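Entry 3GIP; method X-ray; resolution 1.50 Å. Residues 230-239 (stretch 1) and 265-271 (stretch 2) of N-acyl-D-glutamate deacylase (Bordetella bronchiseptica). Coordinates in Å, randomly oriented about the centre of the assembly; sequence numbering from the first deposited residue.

Stretch 1 (230-239) VEEVLAIGRG
Stretch 2, residues 265-271: ANIDRAR

A single buried asparagine, N266, supplies the one direct hydrogen bond between two almost perfectly parallel helices, and the carboxylate that accepts it is also in a salt bridge within its own helix. The example illustrates a general principle: a polar side chain can be buried at a helix interface when its partners are themselves bound by other groups.

Both stretches are helical throughout and belong to longer helices, with phi near -65° and psi near -40°. Their axes run in the same direction, 5° apart, and approach to 10.2 Å. The register pairs E231 with N266 (CA to CA 7.2 Å) and L234 with A270 (CA to CA 6.9 Å).

The CA-to-CB bond of N266 points toward the other helix, with chi1 t (-161°) and chi2 near 0°. Its ND2 donates to OE1 of E231 at 2.9 Å, nearly linearly (170°). The CA-to-CB bond of E231 points sideways, but chi1 t, chi2 p and chi3 20° bring its carboxylate nearer. Two turns on, R238 (m, t, m, chi4 -126°) folds back along its own helix, and its NH2 meets E231 OE2 at 2.5 Å in a salt bridge; a weak bond joins R238 NH1 to E231 OE1 at 3.3 Å. The amide oxygen is served as well: water 1 donates to N266 OD1 at 2.8 Å and accepts from R238 NH1 at 2.9 Å, so the amide bonds through both its nitrogen and its oxygen.

Beside this network lies an apolar seam. The CA-to-CB bond of L234 (m, t) points toward the other helix, and the side chain reaches A270 CB with CD2 at 4.0 Å and I267 CG1 with CD1 at 4.2 Å. The small methyl of A270 suits the close register there. V230 (t) extends the seam, its CG1 4.2 Å from CG1 of I267 (m, t). L234 CD1 also packs 3.5 Å from N266 CG, joining seam to network. The contact buries 289 Å² in total.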

ATOM      1  N   VAL A 230      14.248  -8.850  -9.134  1.00 14.02           N
ATOM      2  CA  VAL A 230      13.026  -9.642  -9.148  1.00 13.84           C
ATOM      3  C   VAL A 230      13.390 -11.120  -9.013  1.00 14.63           C
ATOM      4  O   VAL A 230      12.748 -11.860  -8.270  1.00 14.69           O
ATOM      5  CB  VAL A 230      12.223  -9.416 -10.456  1.00 13.69           C
ATOM      6  CG1 VAL A 230      11.129 -10.469 -10.600  1.00 14.83           C
ATOM      7  CG2 VAL A 230      11.601  -8.026 -10.437  1.00 13.30           C
ATOM      8  N   GLU A 231      14.425 -11.546  -9.733  1.00 14.05           N
ATOM      9  CA  GLU A 231      14.875 -12.934  -9.674  1.00 16.09           C
ATOM     10  C   GLU A 231      15.264 -13.306  -8.243  1.00 15.97           C
ATOM     11  O   GLU A 231      14.997 -14.418  -7.790  1.00 16.80           O
ATOM     12  CB  GLU A 231      16.071 -13.136 -10.615  1.00 17.59           C
ATOM     13  CG  GLU A 231      16.825 -14.464 -10.461  1.00 17.71           C
ATOM     14  CD  GLU A 231      15.952 -15.693 -10.664  1.00 21.12           C
ATOM     15  OE1 GLU A 231      14.873 -15.577 -11.286  1.00 21.03           O
ATOM     16  OE2 GLU A 231      16.358 -16.789 -10.208  1.00 20.48           O
ATOM     17  N   GLU A 232      15.884 -12.368  -7.534  1.00 16.75           N
ATOM     18  CA  GLU A 232      16.309 -12.614  -6.158  1.00 16.00           C
ATOM     19  C   GLU A 232      15.146 -12.972  -5.236  1.00 16.65           C
ATOM     20  O   GLU A 232      15.234 -13.925  -4.459  1.00 17.16           O
ATOM     21  CB  GLU A 232      17.051 -11.392  -5.601  1.00 16.17           C
ATOM     22  CG  GLU A 232      17.340 -11.476  -4.103  1.00 17.48           C
ATOM     23  CD  GLU A 232      18.184 -10.323  -3.593  1.00 18.67           C
ATOM     24  OE1 GLU A 232      18.122  -9.227  -4.185  1.00 17.76           O
ATOM     25  OE2 GLU A 232      18.902 -10.509  -2.584  1.00 19.30           O
ATOM     26  N   VAL A 233      14.056 -12.215  -5.312  1.00 15.46           N
ATOM     27  CA  VAL A 233      12.918 -12.504  -4.448  1.00 15.96           C
ATOM     28  C   VAL A 233      12.101 -13.695  -4.944  1.00 15.41           C
ATOM     29  O   VAL A 233      11.434 -14.364  -4.156  1.00 15.77           O
ATOM     30  CB  VAL A 233      12.001 -11.266  -4.264  1.00 16.65           C
ATOM     31  CG1 VAL A 233      12.779 -10.151  -3.581  1.00 17.19           C
ATOM     32  CG2 VAL A 233      11.454 -10.800  -5.601  1.00 18.43           C
ATOM     33  N   LEU A 234      12.149 -13.970  -6.245  1.00 15.37           N
ATOM     34  CA  LEU A 234      11.416 -15.119  -6.767  1.00 14.07           C
ATOM     35  C   LEU A 234      12.144 -16.394  -6.347  1.00 15.80           C
ATOM     36  O   LEU A 234      11.514 -17.413  -6.065  1.00 16.42           O
ATOM     37  CB  LEU A 234      11.306 -15.059  -8.295  1.00 15.16           C
ATOM     38  CG  LEU A 234      10.344 -14.006  -8.853  1.00 15.32           C
ATOM     39  CD1 LEU A 234      10.301 -14.123 -10.370  1.00 15.70           C
ATOM     40  CD2 LEU A 234       8.951 -14.205  -8.268  1.00 18.02           C
ATOM     41  N   ALA A 235      13.471 -16.325  -6.294  1.00 15.59           N
ATOM     42  CA  ALA A 235      14.276 -17.475  -5.893  1.00 16.51           C
ATOM     43  C   ALA A 235      13.930 -17.851  -4.458  1.00 16.51           C
ATOM     44  O   ALA A 235      13.874 -19.031  -4.108  1.00 17.67           O
ATOM     45  CB  ALA A 235      15.757 -17.144  -6.009  1.00 15.07           C
ATOM     46  N   ILE A 236      13.702 -16.843  -3.626  1.00 17.56           N
ATOM     47  CA  ILE A 236      13.339 -17.073  -2.234  1.00 17.80           C
ATOM     48  C   ILE A 236      11.976 -17.753  -2.186  1.00 18.39           C
ATOM     49  O   ILE A 236      11.756 -18.671  -1.400  1.00 19.34           O
ATOM     50  CB  ILE A 236      13.274 -15.743  -1.453  1.00 17.13           C
ATOM     51  CG1 ILE A 236      14.674 -15.135  -1.356  1.00 17.90           C
ATOM     52  CG2 ILE A 236      12.681 -15.969  -0.070  1.00 18.51           C
ATOM     53  CD1 ILE A 236      14.696 -13.736  -0.794  1.00 18.40           C
ATOM     54  N   GLY A 237      11.060 -17.299  -3.036  1.00 17.01           N
ATOM     55  CA  GLY A 237       9.734 -17.885  -3.066  1.00 17.35           C
ATOM     56  C   GLY A 237       9.722 -19.309  -3.591  1.00 18.04           C
ATOM     57  O   GLY A 237       9.010 -20.159  -3.063  1.00 19.04           O
ATOM     58  N   ARG A 238      10.507 -19.573  -4.628  1.00 18.24           N
ATOM     59  CA  ARG A 238      10.564 -20.907  -5.213  1.00 19.97           C
ATOM     60  C   ARG A 238      11.212 -21.908  -4.262  1.00 20.71           C
ATOM     61  O   ARG A 238      10.807 -23.070  -4.197  1.00 19.75           O
ATOM     62  CB  ARG A 238      11.336 -20.875  -6.535  1.00 21.63           C
ATOM     63  CG  ARG A 238      10.658 -20.043  -7.618  1.00 24.99           C
ATOM     64  CD  ARG A 238      11.434 -20.058  -8.927  1.00 28.06           C
ATOM     65  NE  ARG A 238      12.826 -19.667  -8.737  1.00 29.38           N
ATOM     66  CZ  ARG A 238      13.433 -18.690  -9.403  1.00 28.65           C
ATOM     67  NH1 ARG A 238      12.775 -17.984 -10.316  1.00 26.22           N
ATOM     68  NH2 ARG A 238      14.707 -18.419  -9.154  1.00 26.84           N
ATOM     69  N   GLY A 239      12.213 -21.450  -3.519  1.00 19.92           N
ATOM     70  CA  GLY A 239      12.896 -22.334  -2.594  1.00 20.10           C
ATOM     71  C   GLY A 239      12.135 -22.623  -1.315  1.00 20.88           C
ATOM     72  O   GLY A 239      12.214 -23.730  -0.784  1.00 23.19           O
ATOM     73  N   ALA A 265       7.752 -11.887 -17.101  1.00 14.10           N
ATOM     74  CA  ALA A 265       7.888 -13.223 -17.673  1.00 14.87           C
ATOM     75  C   ALA A 265       8.442 -14.149 -16.596  1.00 15.31           C
ATOM     76  O   ALA A 265       8.048 -15.313 -16.494  1.00 15.74           O
ATOM     77  CB  ALA A 265       8.829 -13.192 -18.879  1.00 15.01           C
ATOM     78  N   ASN A 266       9.350 -13.616 -15.784  1.00 15.22           N
ATOM     79  CA  ASN A 266       9.965 -14.385 -14.707  1.00 14.23           C
ATOM     80  C   ASN A 266       8.901 -14.672 -13.655  1.00 15.55           C
ATOM     81  O   ASN A 266       8.801 -15.784 -13.132  1.00 16.23           O
ATOM     82  CB  ASN A 266      11.117 -13.584 -14.099  1.00 15.25           C
ATOM     83  CG  ASN A 266      12.081 -14.449 -13.317  1.00 16.24           C
ATOM     84  OD1 ASN A 266      11.895 -15.660 -13.201  1.00 18.17           O
ATOM     85  ND2 ASN A 266      13.125 -13.829 -12.777  1.00 16.84           N
ATOM     86  N   ILE A 267       8.099 -13.657 -13.354  1.00 14.82           N
ATOM     87  CA  ILE A 267       7.019 -13.793 -12.388  1.00 14.41           C
ATOM     88  C   ILE A 267       6.052 -14.870 -12.878  1.00 15.20           C
ATOM     89  O   ILE A 267       5.602 -15.715 -12.104  1.00 16.35           O
ATOM     90  CB  ILE A 267       6.288 -12.444 -12.217  1.00 14.32           C
ATOM     91  CG1 ILE A 267       7.180 -11.495 -11.411  1.00 14.50           C
ATOM     92  CG2 ILE A 267       4.934 -12.645 -11.553  1.00 13.89           C
ATOM     93  CD1 ILE A 267       6.653 -10.078 -11.293  1.00 14.93           C
ATOM     94  N   ASP A 268       5.744 -14.849 -14.171  1.00 15.62           N
ATOM     95  CA  ASP A 268       4.843 -15.842 -14.738  1.00 15.12           C
ATOM     96  C   ASP A 268       5.417 -17.249 -14.623  1.00 16.23           C
ATOM     97  O   ASP A 268       4.687 -18.194 -14.327  1.00 16.48           O
ATOM     98  CB  ASP A 268       4.541 -15.519 -16.204  1.00 15.06           C
ATOM     99  CG  ASP A 268       3.571 -14.362 -16.356  1.00 15.48           C
ATOM    100  OD1 ASP A 268       2.926 -13.985 -15.353  1.00 15.39           O
ATOM    101  OD2 ASP A 268       3.437 -13.837 -17.482  1.00 14.69           O
ATOM    102  N   ARG A 269       6.719 -17.397 -14.850  1.00 16.18           N
ATOM    103  CA  ARG A 269       7.337 -18.715 -14.746  1.00 18.16           C
ATOM    104  C   ARG A 269       7.224 -19.239 -13.319  1.00 18.68           C
ATOM    105  O   ARG A 269       7.019 -20.434 -13.100  1.00 19.93           O
ATOM    106  CB  ARG A 269       8.810 -18.666 -15.166  1.00 19.27           C
ATOM    107  CG  ARG A 269       9.024 -18.476 -16.665  1.00 22.58           C
ATOM    108  CD  ARG A 269      10.462 -18.792 -17.074  1.00 24.92           C
ATOM    109  NE  ARG A 269      11.426 -17.795 -16.609  1.00 26.59           N
ATOM    110  CZ  ARG A 269      11.585 -16.592 -17.153  1.00 27.75           C
ATOM    111  NH1 ARG A 269      10.842 -16.223 -18.188  1.00 27.66           N
ATOM    112  NH2 ARG A 269      12.494 -15.757 -16.666  1.00 26.85           N
ATOM    113  N   ALA A 270       7.346 -18.338 -12.350  1.00 18.84           N
ATOM    114  CA  ALA A 270       7.258 -18.722 -10.945  1.00 18.12           C
ATOM    115  C   ALA A 270       5.849 -19.144 -10.540  1.00 19.46           C
ATOM    116  O   ALA A 270       5.675 -20.143  -9.838  1.00 19.42           O
ATOM    117  CB  ALA A 270       7.729 -17.575 -10.058  1.00 18.96           C
ATOM    118  N   ARG A 271       4.840 -18.393 -10.975  1.00 19.02           N
ATOM    119  CA  ARG A 271       3.471 -18.730 -10.607  1.00 18.88           C
ATOM    120  C   ARG A 271       2.960 -19.955 -11.358  1.00 20.09           C
ATOM    121  O   ARG A 271       2.053 -20.640 -10.888  1.00 20.37           O
ATOM    122  CB  ARG A 271       2.537 -17.516 -10.793  1.00 19.81           C
ATOM    123  CG  ARG A 271       2.290 -17.029 -12.212  1.00 19.43           C
ATOM    124  CD  ARG A 271       1.814 -15.569 -12.168  1.00 18.64           C
ATOM    125  NE  ARG A 271       1.279 -15.088 -13.442  1.00 17.55           N
ATOM    126  CZ  ARG A 271       0.014 -15.229 -13.826  1.00 16.93           C
ATOM    127  NH1 ARG A 271      -0.863 -15.839 -13.032  1.00 16.36           N
ATOM    128  NH2 ARG A 271      -0.376 -14.755 -15.007  1.00 18.01           N
TER
HETATM  129  O   HOH W   1      10.633 -18.007 -12.205  1.00 23.35           O